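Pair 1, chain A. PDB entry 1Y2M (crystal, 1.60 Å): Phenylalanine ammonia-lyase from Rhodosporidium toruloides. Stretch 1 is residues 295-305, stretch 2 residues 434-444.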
# COMPACT_ATOMS: atom_id res chain seq x y z
N SER A 295 0.62 -3.03 29.28
CA SER A 295 1.40 -3.67 30.33
C SER A 295 2.91 -3.54 30.08
O SER A 295 3.69 -3.23 30.98
CB SER A 295 0.97 -5.13 30.52
OG SER A 295 -0.40 -5.21 30.96
N LEU A 296 3.32 -3.77 28.84
CA LEU A 296 4.71 -3.64 28.45
C LEU A 296 5.19 -2.21 28.53
O LEU A 296 6.31 -1.96 28.93
CB LEU A 296 4.88 -4.17 27.03
CG LEU A 296 4.85 -5.68 26.93
CD1 LEU A 296 4.78 -6.10 25.50
CD2 LEU A 296 6.11 -6.24 27.54
N THR A 297 4.33 -1.25 28.20
CA THR A 297 4.62 0.16 28.40
C THR A 297 4.99 0.44 29.88
O THR A 297 6.02 1.06 30.17
CB THR A 297 3.45 1.07 27.94
OG1 THR A 297 3.23 0.91 26.54
CG2 THR A 297 3.80 2.53 28.20
N ALA A 298 4.15 -0.04 30.78
CA ALA A 298 4.35 0.15 32.23
C ALA A 298 5.70 -0.50 32.63
O ALA A 298 6.56 0.13 33.31
CB ALA A 298 3.22 -0.43 33.02
N MSE A 299 5.93 -1.73 32.21
CA MSE A 299 7.16 -2.44 32.64
C MSE A 299 8.41 -1.80 32.08
O MSE A 299 9.50 -1.82 32.68
CB MSE A 299 7.04 -3.91 32.32
CG MSE A 299 5.94 -4.48 33.08
SE MSE A 299 5.79 -6.43 32.83
CE MSE A 299 7.00 -6.94 34.17
N THR A 300 8.28 -1.26 30.89
CA THR A 300 9.39 -0.48 30.29
C THR A 300 9.67 0.81 31.06
O THR A 300 10.82 1.21 31.22
CB THR A 300 9.17 -0.24 28.79
OG1 THR A 300 8.92 -1.49 28.11
CG2 THR A 300 10.38 0.44 28.16
N VAL A 301 8.63 1.52 31.50
CA VAL A 301 8.86 2.72 32.31
C VAL A 301 9.66 2.27 33.54
O VAL A 301 10.62 2.94 33.94
CB VAL A 301 7.53 3.41 32.72
CG1 VAL A 301 7.77 4.51 33.74
CG2 VAL A 301 6.77 3.98 31.50
N GLU A 302 9.30 1.13 34.12
CA GLU A 302 10.02 0.64 35.30
C GLU A 302 11.49 0.30 34.97
O GLU A 302 12.41 0.78 35.61
CB GLU A 302 9.30 -0.57 35.91
CG GLU A 302 7.96 -0.22 36.50
CD GLU A 302 7.37 -1.41 37.26
OE1 GLU A 302 6.95 -2.35 36.58
OE2 GLU A 302 7.36 -1.43 38.54
N ALA A 303 11.73 -0.46 33.90
CA ALA A 303 13.10 -0.83 33.53
C ALA A 303 13.94 0.41 33.20
O ALA A 303 15.11 0.43 33.45
CB ALA A 303 13.10 -1.75 32.34
N MSE A 304 13.30 1.45 32.66
CA MSE A 304 14.01 2.68 32.25
C MSE A 304 14.10 3.69 33.37
O MSE A 304 14.61 4.77 33.16
CB MSE A 304 13.28 3.30 31.07
CG MSE A 304 13.30 2.44 29.82
SE MSE A 304 15.07 2.72 28.94
CE MSE A 304 14.87 4.58 28.24
N VAL A 305 13.65 3.32 34.57
CA VAL A 305 13.49 4.25 35.70
C VAL A 305 12.90 5.58 35.20
O VAL A 305 13.37 6.69 35.51
CB VAL A 305 14.78 4.39 36.54
CG1 VAL A 305 14.57 5.28 37.73
CG2 VAL A 305 15.13 3.04 37.11
N LYS A 434 4.63 -0.63 16.14
CA LYS A 434 5.59 0.46 16.06
C LYS A 434 5.88 1.04 17.44
O LYS A 434 7.03 1.25 17.78
CB LYS A 434 5.09 1.51 15.08
CG LYS A 434 6.05 2.66 14.93
CD LYS A 434 7.36 2.29 14.26
CE LYS A 434 8.21 3.55 14.06
NZ LYS A 434 9.47 3.42 13.20
N LEU A 435 4.86 1.25 18.27
CA LEU A 435 5.10 1.75 19.63
C LEU A 435 6.00 0.87 20.45
O LEU A 435 7.03 1.30 20.99
CB LEU A 435 3.76 1.89 20.36
CG LEU A 435 3.90 2.57 21.74
CD1 LEU A 435 4.45 4.05 21.56
CD2 LEU A 435 2.62 2.55 22.50
N ASN A 436 5.62 -0.39 20.58
CA ASN A 436 6.39 -1.27 21.43
C ASN A 436 7.78 -1.50 20.81
O ASN A 436 8.75 -1.65 21.53
CB ASN A 436 5.64 -2.59 21.70
CG ASN A 436 4.37 -2.34 22.52
OD1 ASN A 436 3.29 -2.48 22.02
ND2 ASN A 436 4.52 -1.93 23.78
N PHE A 437 7.90 -1.56 19.50
CA PHE A 437 9.26 -1.69 18.91
C PHE A 437 10.10 -0.48 19.38
O PHE A 437 11.26 -0.60 19.76
CB PHE A 437 9.18 -1.63 17.40
CG PHE A 437 10.50 -1.38 16.74
CD1 PHE A 437 11.51 -2.32 16.79
CD2 PHE A 437 10.73 -0.20 16.11
CE1 PHE A 437 12.74 -2.08 16.21
CE2 PHE A 437 11.97 0.08 15.54
CZ PHE A 437 12.97 -0.88 15.59
N THR A 438 9.55 0.73 19.26
CA THR A 438 10.33 1.93 19.61
C THR A 438 10.68 1.97 21.08
O THR A 438 11.81 2.39 21.47
CB THR A 438 9.68 3.28 19.25
OG1 THR A 438 8.44 3.49 19.96
CG2 THR A 438 9.40 3.34 17.76
N GLN A 439 9.78 1.46 21.91
CA GLN A 439 10.11 1.32 23.38
C GLN A 439 11.26 0.35 23.60
O GLN A 439 12.21 0.63 24.36
CB GLN A 439 8.90 0.83 24.19
CG GLN A 439 7.76 1.79 24.25
CD GLN A 439 6.51 1.19 24.84
OE1 GLN A 439 6.47 -0.03 25.08
NE2 GLN A 439 5.47 2.02 25.06
N LEU A 440 11.15 -0.82 22.97
CA LEU A 440 12.12 -1.89 23.15
C LEU A 440 13.47 -1.44 22.59
O LEU A 440 14.48 -1.59 23.25
CB LEU A 440 11.65 -3.13 22.42
CG LEU A 440 12.67 -4.28 22.39
CD1 LEU A 440 12.99 -4.73 23.78
CD2 LEU A 440 12.09 -5.48 21.64
N THR A 441 13.51 -0.84 21.40
CA THR A 441 14.81 -0.56 20.78
C THR A 441 15.55 0.56 21.52
O THR A 441 16.78 0.59 21.58
CB THR A 441 14.66 -0.38 19.27
OG1 THR A 441 15.96 -0.59 18.65
CG2 THR A 441 14.09 0.96 18.94
N GLU A 442 14.81 1.46 22.17
CA GLU A 442 15.40 2.46 23.03
C GLU A 442 16.05 1.79 24.24
O GLU A 442 17.18 2.10 24.61
CB GLU A 442 14.33 3.46 23.46
CG GLU A 442 14.83 4.57 24.38
CD GLU A 442 13.74 5.55 24.79
OE1 GLU A 442 12.62 5.55 24.19
OE2 GLU A 442 14.01 6.31 25.76
N MSE A 443 15.31 0.87 24.83
CA MSE A 443 15.78 0.14 25.99
C MSE A 443 17.03 -0.70 25.70
O MSE A 443 17.84 -0.90 26.60
CB MSE A 443 14.67 -0.78 26.56
CG MSE A 443 15.01 -1.35 27.85
SE MSE A 443 13.47 -2.33 28.62
CE MSE A 443 13.22 -3.62 27.14
N LEU A 444 17.15 -1.20 24.47
CA LEU A 444 18.29 -1.99 24.02
C LEU A 444 19.45 -1.15 23.47
O LEU A 444 20.45 -1.71 22.95
CB LEU A 444 17.83 -3.00 22.97
CG LEU A 444 16.80 -4.01 23.50
CD1 LEU A 444 16.49 -5.04 22.37
CD2 LEU A 444 17.19 -4.65 24.78

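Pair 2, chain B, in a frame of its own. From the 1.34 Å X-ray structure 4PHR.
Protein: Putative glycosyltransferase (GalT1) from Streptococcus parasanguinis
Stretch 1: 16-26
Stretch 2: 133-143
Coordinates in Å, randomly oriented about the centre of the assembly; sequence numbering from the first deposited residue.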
# COMPACT_ATOMS: atom_id res chain seq x y z
N PRO B 16 14.01 0.22 5.88
CA PRO B 16 13.73 -0.57 4.67
C PRO B 16 12.80 -1.75 4.96
O PRO B 16 12.57 -2.08 6.12
CB PRO B 16 15.12 -1.05 4.23
CG PRO B 16 15.96 -0.97 5.45
CD PRO B 16 15.43 0.17 6.27
N ILE B 17 12.29 -2.36 3.90
CA ILE B 17 11.28 -3.41 3.99
C ILE B 17 11.40 -4.36 5.19
O ILE B 17 10.46 -4.49 5.98
CB ILE B 17 11.22 -4.26 2.69
CG1 ILE B 17 10.75 -3.40 1.52
CG2 ILE B 17 10.29 -5.43 2.87
CD1 ILE B 17 10.96 -4.06 0.17
N LEU B 18 12.53 -5.04 5.34
CA LEU B 18 12.62 -6.08 6.37
C LEU B 18 12.60 -5.49 7.77
O LEU B 18 12.08 -6.11 8.70
CB LEU B 18 13.85 -6.95 6.19
CG LEU B 18 13.69 -8.07 5.15
CD1 LEU B 18 14.99 -8.85 5.02
CD2 LEU B 18 12.52 -8.99 5.50
N GLU B 19 13.17 -4.30 7.90
CA GLU B 19 13.18 -3.61 9.18
C GLU B 19 11.79 -3.08 9.52
O GLU B 19 11.36 -3.13 10.67
CB GLU B 19 14.20 -2.47 9.15
CG GLU B 19 15.60 -2.89 8.72
CD GLU B 19 16.17 -4.01 9.58
OE1 GLU B 19 16.93 -4.85 9.03
OE2 GLU B 19 15.88 -4.05 10.79
N SER B 20 11.08 -2.59 8.50
CA SER B 20 9.69 -2.16 8.69
C SER B 20 8.83 -3.31 9.17
O SER B 20 8.00 -3.15 10.07
CB SER B 20 9.10 -1.59 7.39
OG SER B 20 9.58 -0.28 7.18
N LEU B 21 9.03 -4.47 8.57
CA LEU B 21 8.24 -5.64 8.94
C LEU B 21 8.53 -6.08 10.38
O LEU B 21 7.61 -6.48 11.10
CB LEU B 21 8.49 -6.78 7.95
CG LEU B 21 7.85 -6.53 6.58
CD1 LEU B 21 8.36 -7.51 5.54
CD2 LEU B 21 6.32 -6.56 6.67
N LYS B 22 9.79 -5.99 10.80
CA LYS B 22 10.13 -6.35 12.18
C LYS B 22 9.42 -5.41 13.14
O LYS B 22 8.92 -5.82 14.19
CB LYS B 22 11.64 -6.29 12.41
CG LYS B 22 12.41 -7.40 11.72
CD LYS B 22 13.91 -7.12 11.73
CE LYS B 22 14.68 -8.24 11.06
NZ LYS B 22 16.04 -7.79 10.64
N TYR B 23 9.39 -4.13 12.78
CA TYR B 23 8.70 -3.13 13.57
C TYR B 23 7.21 -3.45 13.70
O TYR B 23 6.64 -3.40 14.79
CB TYR B 23 8.89 -1.75 12.93
CG TYR B 23 8.26 -0.61 13.69
CD1 TYR B 23 6.88 -0.44 13.72
CD2 TYR B 23 9.04 0.32 14.36
CE1 TYR B 23 6.30 0.61 14.40
CE2 TYR B 23 8.48 1.37 15.04
CZ TYR B 23 7.11 1.52 15.06
OH TYR B 23 6.54 2.57 15.74
N ILE B 24 6.56 -3.73 12.57
CA ILE B 24 5.13 -4.00 12.57
C ILE B 24 4.78 -5.20 13.46
O ILE B 24 3.83 -5.15 14.24
CB ILE B 24 4.60 -4.24 11.13
CG1 ILE B 24 4.82 -2.98 10.28
CG2 ILE B 24 3.13 -4.63 11.15
CD1 ILE B 24 4.84 -3.24 8.76
N LYS B 25 5.57 -6.26 13.34
CA LYS B 25 5.34 -7.48 14.11
C LYS B 25 5.59 -7.32 15.60
O LYS B 25 4.75 -7.69 16.43
CB LYS B 25 6.23 -8.60 13.59
CG LYS B 25 5.88 -9.05 12.21
CD LYS B 25 6.92 -9.99 11.66
CE LYS B 25 6.61 -10.34 10.22
NZ LYS B 25 7.60 -11.30 9.66
N HIS B 26 6.75 -6.78 15.93
CA HIS B 26 7.11 -6.58 17.33
C HIS B 26 6.02 -5.77 18.01
O HIS B 26 5.70 -5.98 19.18
CB HIS B 26 8.45 -5.86 17.43
CG HIS B 26 8.88 -5.56 18.84
ND1 HIS B 26 8.94 -4.27 19.34
CD2 HIS B 26 9.25 -6.37 19.85
CE1 HIS B 26 9.34 -4.31 20.60
NE2 HIS B 26 9.53 -5.58 20.93
N GLU B 133 12.50 -13.23 -1.95
CA GLU B 133 11.90 -14.39 -1.33
C GLU B 133 11.77 -14.18 0.18
O GLU B 133 10.73 -14.44 0.76
CB GLU B 133 12.69 -15.66 -1.63
CG GLU B 133 12.13 -16.90 -0.96
CD GLU B 133 12.79 -18.18 -1.45
OE1 GLU B 133 13.83 -18.11 -2.12
OE2 GLU B 133 12.24 -19.27 -1.16
N ALA B 134 12.85 -13.70 0.80
CA ALA B 134 12.82 -13.37 2.23
C ALA B 134 11.79 -12.29 2.57
O ALA B 134 11.13 -12.35 3.61
CB ALA B 134 14.20 -12.97 2.71
N TYR B 135 11.66 -11.28 1.70
CA TYR B 135 10.68 -10.22 1.93
C TYR B 135 9.26 -10.81 1.97
O TYR B 135 8.48 -10.50 2.86
CB TYR B 135 10.76 -9.13 0.86
CG TYR B 135 12.06 -8.34 0.84
CD1 TYR B 135 12.89 -8.28 1.95
CD2 TYR B 135 12.44 -7.65 -0.30
CE1 TYR B 135 14.09 -7.56 1.92
CE2 TYR B 135 13.63 -6.92 -0.34
CZ TYR B 135 14.44 -6.88 0.77
OH TYR B 135 15.62 -6.16 0.74
N PHE B 136 8.93 -11.65 0.99
CA PHE B 136 7.58 -12.21 0.91
C PHE B 136 7.31 -13.18 2.05
O PHE B 136 6.19 -13.24 2.56
CB PHE B 136 7.31 -12.86 -0.45
CG PHE B 136 7.00 -11.87 -1.53
CD1 PHE B 136 5.84 -11.11 -1.49
CD2 PHE B 136 7.87 -11.68 -2.60
CE1 PHE B 136 5.54 -10.19 -2.48
CE2 PHE B 136 7.58 -10.77 -3.60
CZ PHE B 136 6.42 -10.02 -3.54
N GLU B 137 8.33 -13.92 2.46
CA GLU B 137 8.18 -14.82 3.60
C GLU B 137 7.90 -14.03 4.87
O GLU B 137 7.06 -14.43 5.68
CB GLU B 137 9.42 -15.71 3.77
CG GLU B 137 9.68 -16.67 2.61
CD GLU B 137 8.69 -17.83 2.57
OE1 GLU B 137 7.47 -17.58 2.62
OE2 GLU B 137 9.15 -18.99 2.49
N SER B 138 8.58 -12.91 5.05
CA SER B 138 8.34 -12.08 6.22
C SER B 138 6.95 -11.45 6.19
O SER B 138 6.27 -11.39 7.20
CB SER B 138 9.42 -11.01 6.38
OG SER B 138 9.18 -10.22 7.53
N LEU B 139 6.54 -10.99 5.01
CA LEU B 139 5.19 -10.46 4.84
C LEU B 139 4.14 -11.50 5.23
O LEU B 139 3.21 -11.20 5.97
CB LEU B 139 4.97 -10.01 3.40
CG LEU B 139 5.45 -8.60 3.05
CD1 LEU B 139 5.60 -8.44 1.54
CD2 LEU B 139 4.50 -7.56 3.62
N LYS B 140 4.29 -12.73 4.73
CA LYS B 140 3.29 -13.77 4.96
C LYS B 140 3.12 -14.07 6.45
O LYS B 140 2.04 -14.45 6.89
CB LYS B 140 3.66 -15.05 4.20
CG LYS B 140 3.42 -14.97 2.70
CD LYS B 140 4.01 -16.17 1.98
CE LYS B 140 3.75 -16.11 0.49
NZ LYS B 140 4.33 -17.28 -0.24
N GLU B 141 4.19 -13.88 7.22
CA GLU B 141 4.11 -14.11 8.66
C GLU B 141 3.14 -13.14 9.34
O GLU B 141 2.66 -13.41 10.45
CB GLU B 141 5.49 -14.05 9.32
CG GLU B 141 6.41 -15.21 8.92
CD GLU B 141 5.82 -16.58 9.24
OE1 GLU B 141 5.08 -16.69 10.24
OE2 GLU B 141 6.09 -17.54 8.49
N LEU B 142 2.82 -12.03 8.68
CA LEU B 142 1.84 -11.10 9.22
C LEU B 142 0.45 -11.73 9.34
O LEU B 142 -0.30 -11.42 10.26
CB LEU B 142 1.76 -9.82 8.37
CG LEU B 142 3.00 -8.92 8.36
CD1 LEU B 142 2.80 -7.76 7.40
CD2 LEU B 142 3.29 -8.42 9.76
N TRP B 143 0.11 -12.62 8.41
CA TRP B 143 -1.24 -13.16 8.37
C TRP B 143 -1.34 -14.67 8.60
O TRP B 143 -2.43 -15.22 8.63
CB TRP B 143 -1.96 -12.77 7.07
CG TRP B 143 -1.22 -13.06 5.81
CD1 TRP B 143 -1.08 -14.27 5.19
CD2 TRP B 143 -0.53 -12.12 4.99
NE1 TRP B 143 -0.33 -14.14 4.05
CE2 TRP B 143 0.01 -12.82 3.90
CE3 TRP B 143 -0.31 -10.73 5.08
CZ2 TRP B 143 0.76 -12.19 2.90
CZ3 TRP B 143 0.42 -10.11 4.09
CH2 TRP B 143 0.95 -10.84 3.00
O HOH W 1 11.46 -8.85 8.71

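In both pairs two helical segments from distant parts of one chain run side by side in nearly the same direction, at 18° in pair 1 and 14° in pair 2, with axes that approach to 10.6 Å and 10.0 Å. The N, CA and C atoms of fourteen central residues superpose with an RMSD of 0.4 Å. The register agrees as well: the CA of Thr A297 is nearest that of Asn A436, as Leu B18 is to Tyr B135; the CA of Thr A300 is nearest that of Gln A439, as Leu B21 is to Ser B138; and Met A304 lies near Met A443 as Lys B25 lies near Leu B142. Steps of three or four residues bring these positions round to the same side of each helix.

At the first level pair 1 is polar. Gln A439 is long enough to reach across the groove, and its NE2 donates a nearly straight hydrogen bond to Thr A297 OG1 (2.9 Å, 166°). The amide's other end is engaged within its own helix, where Asn A436 ND2 donates a weak hydrogen bond to Gln A439 OE1 at 3.0 Å. In pair 2 Tyr B135 occupies the position matching Asn A436, and its ring fills the space with carbon. Ile B17, matching Leu A296, lies over one face of that ring, with its CG2 4.2 Å from the centroid of the Tyr B135 ring in a CH-pi contact; Leu B18, matching Thr A297, meets the ring edge, its CG 3.3 Å from Tyr B135 CE1. The flat ring offers a face to Ile B17 and an edge to Leu B18, and both aliphatic chains fit it closely.

In the middle, Gln A439 corresponds to Ser B138. Ser B138 OG does not reach Leu B18 O directly (5.2 Å), and a water bridges them: the oxygen of water 1 is 2.8 Å from Leu B18 O, to which it donates, and 2.9 Å from Ser B138 OG, to which it is also hydrogen-bonded. Leu B21 packs against the small serine, its CD1 3.5 Å from Ser B138 OG. Its counterpart, Thr A300, is smaller and turns its hydroxyl back to its own helix, OG1 donating to Leu A296 O at 2.8 Å, a common way for a buried threonine to satisfy its polar group. Its methyl CG2 remains available to pack 4.2 Å from Met A443 SE.

At the last level Met A443 and Leu B142 do the same apolar work. The long, flexible selenomethionine Met A443 brings SE to 3.8 Å from Ala A303 CB, packing on the small alanine. In pair 2 the larger Ile B24 matches Ala A303, and its CG2 meets the shorter Leu B142 at CD2, 4.0 Å away; the bulk is divided differently between the two helices. Leu B142 CD1 also packs 3.8 Å from Leu B21 CD2.

Met A304 and Lys B25 are both long, unbranched chains. Selenomethionine Met A304 sets its SE 4.2 Å from Met A443 CG, whereas Lys B25 serves two needs: its aliphatic stem packs on Leu B142, with CG 3.6 Å from Leu B142 CD2, while its charged NZ finds acceptors in Ser B138 O at 2.8 Å and Ser B138 OG at 2.9 Å.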